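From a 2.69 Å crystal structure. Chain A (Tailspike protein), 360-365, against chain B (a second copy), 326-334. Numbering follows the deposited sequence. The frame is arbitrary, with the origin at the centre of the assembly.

Chain A, residues 360-365: FEGCYG
Chain B, residues 326-334: TGFVPLIKF

Where two copies of a chain meet through side chains rather than a shared sheet, polar groups that enter the contact still need partners, and this pairing in a tailspike protein illustrates how they find them. The stretches run nearly antiparallel, 161° apart end to end, and their nearest CA atoms are those of Gly A362 and Leu B331, 5.2 Å apart. No backbone-to-backbone hydrogen bond joins them, and together they bury 372 Å².

In chain A, a strand ends through Phe A360 and Glu A361 (phi/psi -114/103), turns at Gly A362 (70/20) and Cys A363 (-68/157), and resumes at Tyr A364 (-147/127) and Gly A365. Chain B is extended at Phe B328 (-160/164), bends at Pro B330 (-78/-33) and enters a strand at Leu B331 (-149/136) that continues past Lys B333 (-105/127).

The charged pair anchors one end. Glu A361 leaves its backbone sideways, with chi1 and chi2 both t and chi3 at -79°, while Lys B333 points toward chain A with all four chi angles t. The extended lysine delivers NZ to 2.5 Å from Glu A361 OE2, a very short hydrogen bond within a salt bridge. A water accepts from Lys B333 NZ at 2.8 Å and lies 2.9 Å from Glu A361 OE1, placed to bridge the two groups. Glu A361 OE1 is satisfied by a hydrogen bond elsewhere in the structure, with the water as a possible further partner, and Lys B333 NZ likewise has a further partner elsewhere in the structure.

The middle is apolar and tight. Leu B331 (chi1 t, chi2 p) sets CD2 3.7 Å from Gly A362 CA. An ideal CB on that glycine would fall 2.6 Å from the same methyl, a clash, and the positive phi independently favours glycine. Pro B330, its ring C-gamma endo, brings CG to 3.5 Å from Gly A362 O, a van der Waals contact that gives this carbonyl no hydrogen bond.

At the other end Tyr A364 (chi1 t, chi2 -87°) reaches toward chain B. Its CD2 packs 3.6 Å from Pro B330 CD, and its edge meets the face of Phe B328 (chi1 p, chi2 -87°), with ring centroids 5.5 Å apart and planes at 85°. This arrangement directs the slightly positive ring rim at the electron-rich face; CE2 of Tyr A364 lies 4.2 Å from CZ of Phe B328. The phenol oxygen accepts a weak hydrogen bond from Phe B328 N to Tyr A364 OH, 3.5 Å long at 156°, and rests 3.4 Å from Gly B327 CA.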

ATOM      1  N   PHE A 360      10.997   7.011   4.724  1.00 35.84           N
ATOM      2  CA  PHE A 360      11.741   6.028   3.943  1.00 36.44           C
ATOM      3  C   PHE A 360      11.622   4.704   4.686  1.00 43.27           C
ATOM      4  O   PHE A 360      12.279   4.492   5.708  1.00 48.02           O
ATOM      5  CB  PHE A 360      13.196   6.451   3.759  1.00 34.49           C
ATOM      6  CG  PHE A 360      13.373   7.641   2.860  1.00 38.23           C
ATOM      7  CD1 PHE A 360      13.219   8.929   3.349  1.00 38.74           C
ATOM      8  CD2 PHE A 360      13.703   7.471   1.525  1.00 37.68           C
ATOM      9  CE1 PHE A 360      13.382  10.025   2.520  1.00 36.18           C
ATOM     10  CE2 PHE A 360      13.871   8.562   0.691  1.00 36.26           C
ATOM     11  CZ  PHE A 360      13.710   9.841   1.190  1.00 35.64           C
ATOM     12  N   GLU A 361      10.775   3.819   4.169  1.00 42.37           N
ATOM     13  CA  GLU A 361      10.413   2.574   4.838  1.00 36.90           C
ATOM     14  C   GLU A 361      10.951   1.404   4.022  1.00 34.76           C
ATOM     15  O   GLU A 361      10.385   1.044   2.985  1.00 39.61           O
ATOM     16  CB  GLU A 361       8.901   2.492   5.011  1.00 36.98           C
ATOM     17  CG  GLU A 361       8.422   1.363   5.896  1.00 43.06           C
ATOM     18  CD  GLU A 361       6.911   1.312   5.977  1.00 50.71           C
ATOM     19  OE1 GLU A 361       6.327   2.110   6.741  1.00 54.77           O
ATOM     20  OE2 GLU A 361       6.306   0.491   5.261  1.00 52.25           O
ATOM     21  N   GLY A 362      12.046   0.813   4.495  1.00 29.17           N
ATOM     22  CA  GLY A 362      12.597  -0.369   3.866  1.00 29.54           C
ATOM     23  C   GLY A 362      13.224  -0.152   2.508  1.00 41.99           C
ATOM     24  O   GLY A 362      13.382  -1.115   1.755  1.00 47.43           O
ATOM     25  N   CYS A 363      13.602   1.079   2.173  1.00 43.30           N
ATOM     26  CA  CYS A 363      14.214   1.341   0.879  1.00 36.01           C
ATOM     27  C   CYS A 363      15.599   0.700   0.796  1.00 36.59           C
ATOM     28  O   CYS A 363      16.257   0.437   1.807  1.00 41.84           O
ATOM     29  CB  CYS A 363      14.305   2.844   0.623  1.00 34.04           C
ATOM     30  SG  CYS A 363      12.699   3.671   0.538  1.00 30.92           S
ATOM     31  N   TYR A 364      16.042   0.460  -0.437  1.00 32.04           N
ATOM     32  CA  TYR A 364      17.261  -0.301  -0.681  1.00 33.54           C
ATOM     33  C   TYR A 364      17.947   0.230  -1.930  1.00 35.58           C
ATOM     34  O   TYR A 364      17.315   0.335  -2.986  1.00 44.08           O
ATOM     35  CB  TYR A 364      16.933  -1.792  -0.842  1.00 31.02           C
ATOM     36  CG  TYR A 364      18.132  -2.702  -0.991  1.00 34.96           C
ATOM     37  CD1 TYR A 364      18.696  -2.945  -2.237  1.00 38.90           C
ATOM     38  CD2 TYR A 364      18.683  -3.341   0.112  1.00 38.56           C
ATOM     39  CE1 TYR A 364      19.786  -3.783  -2.377  1.00 42.38           C
ATOM     40  CE2 TYR A 364      19.772  -4.181  -0.019  1.00 40.82           C
ATOM     41  CZ  TYR A 364      20.319  -4.400  -1.265  1.00 42.17           C
ATOM     42  OH  TYR A 364      21.403  -5.238  -1.399  1.00 44.15           O
ATOM     43  N   GLY A 365      19.225   0.560  -1.810  1.00 35.33           N
ATOM     44  CA  GLY A 365      19.991   1.002  -2.956  1.00 40.97           C
ATOM     45  C   GLY A 365      21.270   1.700  -2.533  1.00 43.74           C
ATOM     46  O   GLY A 365      21.691   1.628  -1.379  1.00 43.35           O
TER
ATOM     47  N   THR B 326      26.815  -9.685  -0.605  1.00 42.08           N
ATOM     48  CA  THR B 326      26.423  -9.431  -1.987  1.00 40.82           C
ATOM     49  C   THR B 326      25.119  -8.644  -2.058  1.00 38.92           C
ATOM     50  O   THR B 326      25.002  -7.683  -2.826  1.00 40.10           O
ATOM     51  CB  THR B 326      26.286 -10.754  -2.744  1.00 39.62           C
ATOM     52  OG1 THR B 326      27.515 -11.487  -2.656  1.00 37.36           O
ATOM     53  CG2 THR B 326      25.951 -10.503  -4.208  1.00 40.84           C
ATOM     54  N   GLY B 327      24.136  -9.036  -1.261  1.00 32.08           N
ATOM     55  CA  GLY B 327      22.861  -8.348  -1.239  1.00 29.90           C
ATOM     56  C   GLY B 327      21.943  -9.033  -0.253  1.00 30.94           C
ATOM     57  O   GLY B 327      22.165 -10.184   0.140  1.00 36.89           O
ATOM     58  N   PHE B 328      20.903  -8.304   0.142  1.00 32.58           N
ATOM     59  CA  PHE B 328      19.980  -8.828   1.138  1.00 35.71           C
ATOM     60  C   PHE B 328      18.662  -8.073   1.066  1.00 38.78           C
ATOM     61  O   PHE B 328      18.570  -6.992   0.478  1.00 39.39           O
ATOM     62  CB  PHE B 328      20.577  -8.740   2.549  1.00 37.13           C
ATOM     63  CG  PHE B 328      20.867  -7.335   3.002  1.00 37.83           C
ATOM     64  CD1 PHE B 328      22.077  -6.732   2.698  1.00 33.87           C
ATOM     65  CD2 PHE B 328      19.938  -6.624   3.747  1.00 39.36           C
ATOM     66  CE1 PHE B 328      22.351  -5.442   3.114  1.00 31.33           C
ATOM     67  CE2 PHE B 328      20.208  -5.334   4.167  1.00 38.58           C
ATOM     68  CZ  PHE B 328      21.416  -4.743   3.851  1.00 33.49           C
ATOM     69  N   VAL B 329      17.641  -8.668   1.673  1.00 37.71           N
ATOM     70  CA  VAL B 329      16.352  -8.012   1.865  1.00 37.99           C
ATOM     71  C   VAL B 329      16.463  -7.159   3.122  1.00 39.44           C
ATOM     72  O   VAL B 329      16.801  -7.682   4.193  1.00 40.50           O
ATOM     73  CB  VAL B 329      15.209  -9.034   1.973  1.00 33.23           C
ATOM     74  CG1 VAL B 329      13.884  -8.330   2.220  1.00 29.62           C
ATOM     75  CG2 VAL B 329      15.138  -9.889   0.715  1.00 30.43           C
ATOM     76  N   PRO B 330      16.220  -5.854   3.045  1.00 39.35           N
ATOM     77  CA  PRO B 330      16.310  -5.024   4.252  1.00 40.04           C
ATOM     78  C   PRO B 330      15.081  -5.162   5.135  1.00 44.95           C
ATOM     79  O   PRO B 330      15.178  -5.083   6.363  1.00 50.87           O
ATOM     80  CB  PRO B 330      16.439  -3.605   3.689  1.00 35.80           C
ATOM     81  CG  PRO B 330      15.726  -3.666   2.386  1.00 34.04           C
ATOM     82  CD  PRO B 330      15.980  -5.048   1.837  1.00 37.37           C
ATOM     83  N   LEU B 331      13.923  -5.373   4.517  1.00 41.22           N
ATOM     84  CA  LEU B 331      12.663  -5.370   5.243  1.00 36.09           C
ATOM     85  C   LEU B 331      11.680  -6.321   4.578  1.00 36.16           C
ATOM     86  O   LEU B 331      11.553  -6.337   3.351  1.00 39.01           O
ATOM     87  CB  LEU B 331      12.061  -3.962   5.300  1.00 35.45           C
ATOM     88  CG  LEU B 331      10.625  -3.866   5.815  1.00 36.15           C
ATOM     89  CD1 LEU B 331      10.558  -4.322   7.261  1.00 38.64           C
ATOM     90  CD2 LEU B 331      10.080  -2.454   5.660  1.00 33.43           C
ATOM     91  N   ILE B 332      10.987  -7.105   5.397  1.00 29.91           N
ATOM     92  CA  ILE B 332       9.834  -7.885   4.967  1.00 31.98           C
ATOM     93  C   ILE B 332       8.648  -7.379   5.771  1.00 31.98           C
ATOM     94  O   ILE B 332       8.566  -7.608   6.985  1.00 36.18           O
ATOM     95  CB  ILE B 332      10.038  -9.393   5.158  1.00 31.77           C
ATOM     96  CG1 ILE B 332      11.184  -9.893   4.278  1.00 30.81           C
ATOM     97  CG2 ILE B 332       8.754 -10.146   4.842  1.00 32.78           C
ATOM     98  CD1 ILE B 332      11.423 -11.385   4.372  1.00 24.51           C
ATOM     99  N   LYS B 333       7.732  -6.688   5.102  1.00 33.91           N
ATOM    100  CA  LYS B 333       6.604  -6.049   5.762  1.00 31.90           C
ATOM    101  C   LYS B 333       5.333  -6.846   5.516  1.00 39.72           C
ATOM    102  O   LYS B 333       4.988  -7.143   4.367  1.00 46.54           O
ATOM    103  CB  LYS B 333       6.415  -4.614   5.270  1.00 27.33           C
ATOM    104  CG  LYS B 333       5.296  -3.889   5.990  1.00 28.20           C
ATOM    105  CD  LYS B 333       5.224  -2.433   5.591  1.00 29.17           C
ATOM    106  CE  LYS B 333       4.180  -1.705   6.416  1.00 28.31           C
ATOM    107  NZ  LYS B 333       4.050  -0.274   6.029  1.00 30.10           N
ATOM    108  N   PHE B 334       4.647  -7.192   6.597  1.00 38.65           N
ATOM    109  CA  PHE B 334       3.332  -7.817   6.549  1.00 35.01           C
ATOM    110  C   PHE B 334       2.325  -6.759   6.992  1.00 37.85           C
ATOM    111  O   PHE B 334       2.049  -6.604   8.183  1.00 39.03           O
ATOM    112  CB  PHE B 334       3.284  -9.048   7.439  1.00 32.53           C
ATOM    113  CG  PHE B 334       4.205 -10.155   7.003  1.00 35.09           C
ATOM    114  CD1 PHE B 334       3.807 -11.072   6.043  1.00 34.77           C
ATOM    115  CD2 PHE B 334       5.462 -10.291   7.570  1.00 35.86           C
ATOM    116  CE1 PHE B 334       4.651 -12.096   5.648  1.00 34.86           C
ATOM    117  CE2 PHE B 334       6.309 -11.314   7.179  1.00 34.18           C
ATOM    118  CZ  PHE B 334       5.904 -12.216   6.217  1.00 34.22           C
TER
HETATM  119  O   HOH W   1       3.572   1.988   7.690  1.00 30.73           O